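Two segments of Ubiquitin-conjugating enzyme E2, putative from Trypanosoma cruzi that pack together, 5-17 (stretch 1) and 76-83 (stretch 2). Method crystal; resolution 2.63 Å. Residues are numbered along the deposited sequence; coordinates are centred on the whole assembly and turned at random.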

# COMPACT_ATOMS: atom_id res chain seq x y z
N MET A 5 -23.55 -2.31 1.70
CA MET A 5 -22.80 -1.53 0.66
C MET A 5 -23.74 -1.26 -0.53
O MET A 5 -24.63 -2.08 -0.81
CB MET A 5 -21.55 -2.33 0.22
CG MET A 5 -20.61 -1.60 -0.76
SD MET A 5 -19.42 -0.43 -0.04
CE MET A 5 -18.48 -1.45 1.11
N LYS A 6 -23.56 -0.12 -1.21
CA LYS A 6 -24.36 0.24 -2.41
C LYS A 6 -23.45 0.96 -3.42
O LYS A 6 -22.46 1.58 -3.03
CB LYS A 6 -25.61 1.06 -2.03
N ASN A 7 -23.78 0.87 -4.72
CA ASN A 7 -22.96 1.43 -5.83
C ASN A 7 -23.56 2.75 -6.30
O ASN A 7 -24.42 2.79 -7.19
CB ASN A 7 -22.86 0.38 -6.97
CG ASN A 7 -21.89 0.77 -8.09
OD1 ASN A 7 -20.99 1.59 -7.91
ND2 ASN A 7 -22.05 0.14 -9.25
N ILE A 8 -23.05 3.82 -5.68
CA ILE A 8 -23.71 5.14 -5.56
C ILE A 8 -22.72 6.25 -6.00
O ILE A 8 -21.56 6.05 -5.78
CB ILE A 8 -24.13 5.30 -4.06
CG1 ILE A 8 -25.47 4.60 -3.80
CG2 ILE A 8 -24.19 6.72 -3.53
CD1 ILE A 8 -26.58 4.95 -4.77
N SER A 9 -23.14 7.39 -6.59
CA SER A 9 -22.16 8.50 -6.89
C SER A 9 -21.51 8.91 -5.55
O SER A 9 -22.23 9.02 -4.55
CB SER A 9 -22.79 9.74 -7.61
OG SER A 9 -21.89 10.86 -7.82
N ASN A 10 -20.17 9.03 -5.52
CA ASN A 10 -19.44 9.68 -4.43
C ASN A 10 -18.53 10.79 -5.01
O ASN A 10 -17.61 10.50 -5.74
CB ASN A 10 -18.61 8.64 -3.66
CG ASN A 10 -18.07 9.19 -2.35
OD1 ASN A 10 -17.19 10.07 -2.33
ND2 ASN A 10 -18.58 8.66 -1.25
N LYS A 11 -18.83 12.05 -4.71
CA LYS A 11 -18.09 13.17 -5.29
C LYS A 11 -16.57 13.01 -5.08
O LYS A 11 -15.76 13.30 -6.01
CB LYS A 11 -18.60 14.51 -4.71
CG LYS A 11 -18.40 15.72 -5.62
CD LYS A 11 -16.94 16.25 -5.59
CE LYS A 11 -16.31 16.57 -6.95
NZ LYS A 11 -15.07 17.43 -6.78
N ARG A 12 -16.18 12.50 -3.91
CA ARG A 12 -14.78 12.44 -3.51
C ARG A 12 -14.00 11.21 -3.95
O ARG A 12 -12.77 11.28 -4.06
CB ARG A 12 -14.66 12.59 -2.00
CG ARG A 12 -14.75 14.03 -1.52
CD ARG A 12 -13.44 14.77 -1.72
NE ARG A 12 -12.66 14.67 -0.49
CZ ARG A 12 -11.62 13.89 -0.29
NH1 ARG A 12 -11.16 13.12 -1.25
NH2 ARG A 12 -11.01 13.89 0.88
N ILE A 13 -14.65 10.08 -4.17
CA ILE A 13 -13.95 8.92 -4.68
C ILE A 13 -13.52 9.22 -6.13
O ILE A 13 -12.36 8.94 -6.53
CB ILE A 13 -14.81 7.63 -4.68
CG1 ILE A 13 -15.18 7.17 -3.26
CG2 ILE A 13 -14.07 6.50 -5.35
CD1 ILE A 13 -16.01 5.91 -3.21
N ILE A 14 -14.48 9.75 -6.92
CA ILE A 14 -14.29 10.11 -8.32
C ILE A 14 -13.23 11.22 -8.43
O ILE A 14 -12.25 11.08 -9.21
CB ILE A 14 -15.64 10.55 -8.95
CG1 ILE A 14 -16.59 9.35 -9.08
CG2 ILE A 14 -15.43 11.21 -10.30
CD1 ILE A 14 -18.08 9.65 -9.08
N LYS A 15 -13.39 12.29 -7.63
CA LYS A 15 -12.38 13.38 -7.58
C LYS A 15 -10.96 12.85 -7.25
O LYS A 15 -9.99 13.21 -7.93
CB LYS A 15 -12.79 14.47 -6.59
CG LYS A 15 -11.89 15.72 -6.59
CD LYS A 15 -11.37 16.10 -5.18
CE LYS A 15 -10.69 17.48 -5.14
NZ LYS A 15 -10.20 17.98 -3.80
N ASP A 16 -10.85 11.97 -6.24
CA ASP A 16 -9.55 11.33 -5.91
C ASP A 16 -9.00 10.34 -6.92
O ASP A 16 -7.78 10.20 -7.00
CB ASP A 16 -9.59 10.64 -4.56
CG ASP A 16 -9.70 11.61 -3.41
OD1 ASP A 16 -9.89 12.83 -3.63
OD2 ASP A 16 -9.60 11.16 -2.26
N LEU A 17 -9.86 9.65 -7.68
CA LEU A 17 -9.39 8.77 -8.75
C LEU A 17 -8.81 9.63 -9.89
O LEU A 17 -7.69 9.39 -10.34
CB LEU A 17 -10.51 7.85 -9.25
CG LEU A 17 -10.13 6.87 -10.38
CD1 LEU A 17 -8.78 6.19 -10.15
CD2 LEU A 17 -11.28 5.89 -10.55
N LEU A 76 -10.08 -0.73 -1.46
CA LEU A 76 -11.51 -0.85 -1.28
C LEU A 76 -12.10 0.32 -0.45
O LEU A 76 -11.66 0.61 0.66
CB LEU A 76 -11.80 -2.19 -0.60
CG LEU A 76 -13.22 -2.57 -0.12
CD1 LEU A 76 -14.36 -2.13 -1.06
CD2 LEU A 76 -13.25 -4.09 0.12
N PHE A 77 -13.09 1.00 -1.04
CA PHE A 77 -13.78 2.10 -0.40
C PHE A 77 -15.13 1.68 0.18
O PHE A 77 -15.63 0.57 -0.11
CB PHE A 77 -14.04 3.20 -1.40
CG PHE A 77 -12.81 3.90 -1.85
CD1 PHE A 77 -11.98 3.32 -2.81
CD2 PHE A 77 -12.48 5.14 -1.35
CE1 PHE A 77 -10.85 3.98 -3.27
CE2 PHE A 77 -11.34 5.81 -1.79
CZ PHE A 77 -10.54 5.24 -2.77
N SER A 78 -15.70 2.56 0.99
CA SER A 78 -17.07 2.44 1.46
C SER A 78 -17.92 3.63 1.05
O SER A 78 -17.44 4.63 0.49
CB SER A 78 -17.14 2.26 2.98
OG SER A 78 -17.04 3.53 3.62
N ASP A 79 -19.21 3.50 1.31
CA ASP A 79 -20.18 4.54 0.99
C ASP A 79 -19.94 5.77 1.81
O ASP A 79 -20.40 6.83 1.44
CB ASP A 79 -21.61 4.07 1.23
CG ASP A 79 -21.95 2.83 0.44
OD1 ASP A 79 -21.56 1.72 0.91
OD2 ASP A 79 -22.57 2.96 -0.64
N ASP A 80 -19.20 5.63 2.91
CA ASP A 80 -18.91 6.75 3.81
C ASP A 80 -17.57 7.53 3.56
O ASP A 80 -17.27 8.49 4.27
CB ASP A 80 -18.97 6.23 5.24
CG ASP A 80 -19.36 7.30 6.24
OD1 ASP A 80 -19.82 8.36 5.79
OD2 ASP A 80 -19.20 7.08 7.46
N TYR A 81 -16.79 7.15 2.56
CA TYR A 81 -15.65 7.97 2.19
C TYR A 81 -16.11 9.41 1.91
O TYR A 81 -17.09 9.60 1.18
CB TYR A 81 -14.94 7.36 0.96
CG TYR A 81 -13.63 7.99 0.61
CD1 TYR A 81 -12.48 7.60 1.23
CD2 TYR A 81 -13.56 9.01 -0.34
CE1 TYR A 81 -11.28 8.20 0.92
CE2 TYR A 81 -12.36 9.62 -0.66
CZ TYR A 81 -11.21 9.20 -0.03
OH TYR A 81 -9.98 9.76 -0.32
N PRO A 82 -15.39 10.44 2.44
CA PRO A 82 -14.03 10.44 3.04
C PRO A 82 -13.95 10.31 4.57
O PRO A 82 -12.86 10.23 5.11
CB PRO A 82 -13.50 11.82 2.64
CG PRO A 82 -14.73 12.69 2.57
CD PRO A 82 -15.93 11.81 2.38
N HIS A 83 -15.08 10.27 5.24
CA HIS A 83 -15.13 10.05 6.70
C HIS A 83 -14.31 8.89 7.15
O HIS A 83 -13.48 9.06 8.02
CB HIS A 83 -16.57 9.95 7.16
CG HIS A 83 -17.42 11.09 6.64
ND1 HIS A 83 -17.30 12.35 7.12
CD2 HIS A 83 -18.35 11.16 5.59
CE1 HIS A 83 -18.16 13.17 6.46
NE2 HIS A 83 -18.80 12.44 5.53

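The first turns of a helix (11-17) and the loop leading into it pack against a segment without regular structure that folds through a type I turn, Ser78 to Tyr81; together they bury 581 Å². Tyr81 is central to the contact. Its CA-to-CB bond points toward stretch 1, and with chi1 at t (-171°) and chi2 at 84° the ring reaches along the helix until its hydroxyl meets Asp16. Tyr81 OH donates to Asp16 OD2 at 2.4 Å, a very short hydrogen bond, with the carboxylate oxygen at the ring edge, near its plane. Asp16, chi1 m (-69°), also points toward stretch 2 and is buried, a place where a carboxylate needs partners: besides Tyr81, Arg12 NH1 lies 2.7 Å from Asp16 OD2 in a salt bridge whose hydrogen bond is weak in geometry. The two residues are one helical turn apart, so Arg12 can fold back on its own helix. It does so with chi1 and chi2 both m (-80° and -79°) and chi3 between wells at -94°. This bent course lays one face of the guanidinium over Pro82, with Arg12 NH2 3.7 Å from Pro82 CB, so that the flat cation covers an aliphatic ring while its nitrogens remain free to bond; NH2 is satisfied elsewhere in the structure. A cis peptide bond joins Tyr81 to Pro82, and both side chains set out toward stretch 1.

Asn10 serves both stretches with its two amide ends. From the N-cap position, chi1 t (-168°) and chi2 -69° place OD1 to accept from Ile13 N at 3.1 Å and, weakly, from Arg12 N at 3.1 Å, backbone NH groups of the helix's first turn; Ile13 N also makes a weak bond to Asn10 O. ND2 faces the other way and donates to Tyr81 O at 3.0 Å with a nearly straight angle of 163°. An amide suits this site because it offers an acceptor and a donor at once.

Ile13 supplies the apolar part. Its CA-to-CB bond runs sideways, but chi1 m (-65°) and chi2 t (-180°) bring its end nearer: Ile13 CD1 lies 3.8 Å from Phe77 CB, and Ile13 CG1 lies 3.8 Å from Tyr81 CD2. All three residues are buried, and the branched aliphatic chain touches both aromatic residues without needing a polar partner.

Toward the start of stretch 1 the contact becomes polar and more exposed. Asp79, at the second position of the turn, sets out sideways, yet chi1 m (-57°) carries its carboxylate to the backbone of Lys6. Lys6 N donates to Asp79 OD2 at 3.3 Å and weakly to Asp79 OD1 at 3.4 Å. The approach has a cost, since Lys6 O sits only 2.8 Å from Asp79 OD2 and both are acceptors. Met5, poorly ordered, curls through chi2 and chi3 at p (82° and 58°), bringing Met5 SD to 3.2 Å from Asp79 OD1 and Met5 CE to 3.7 Å from Phe77 O.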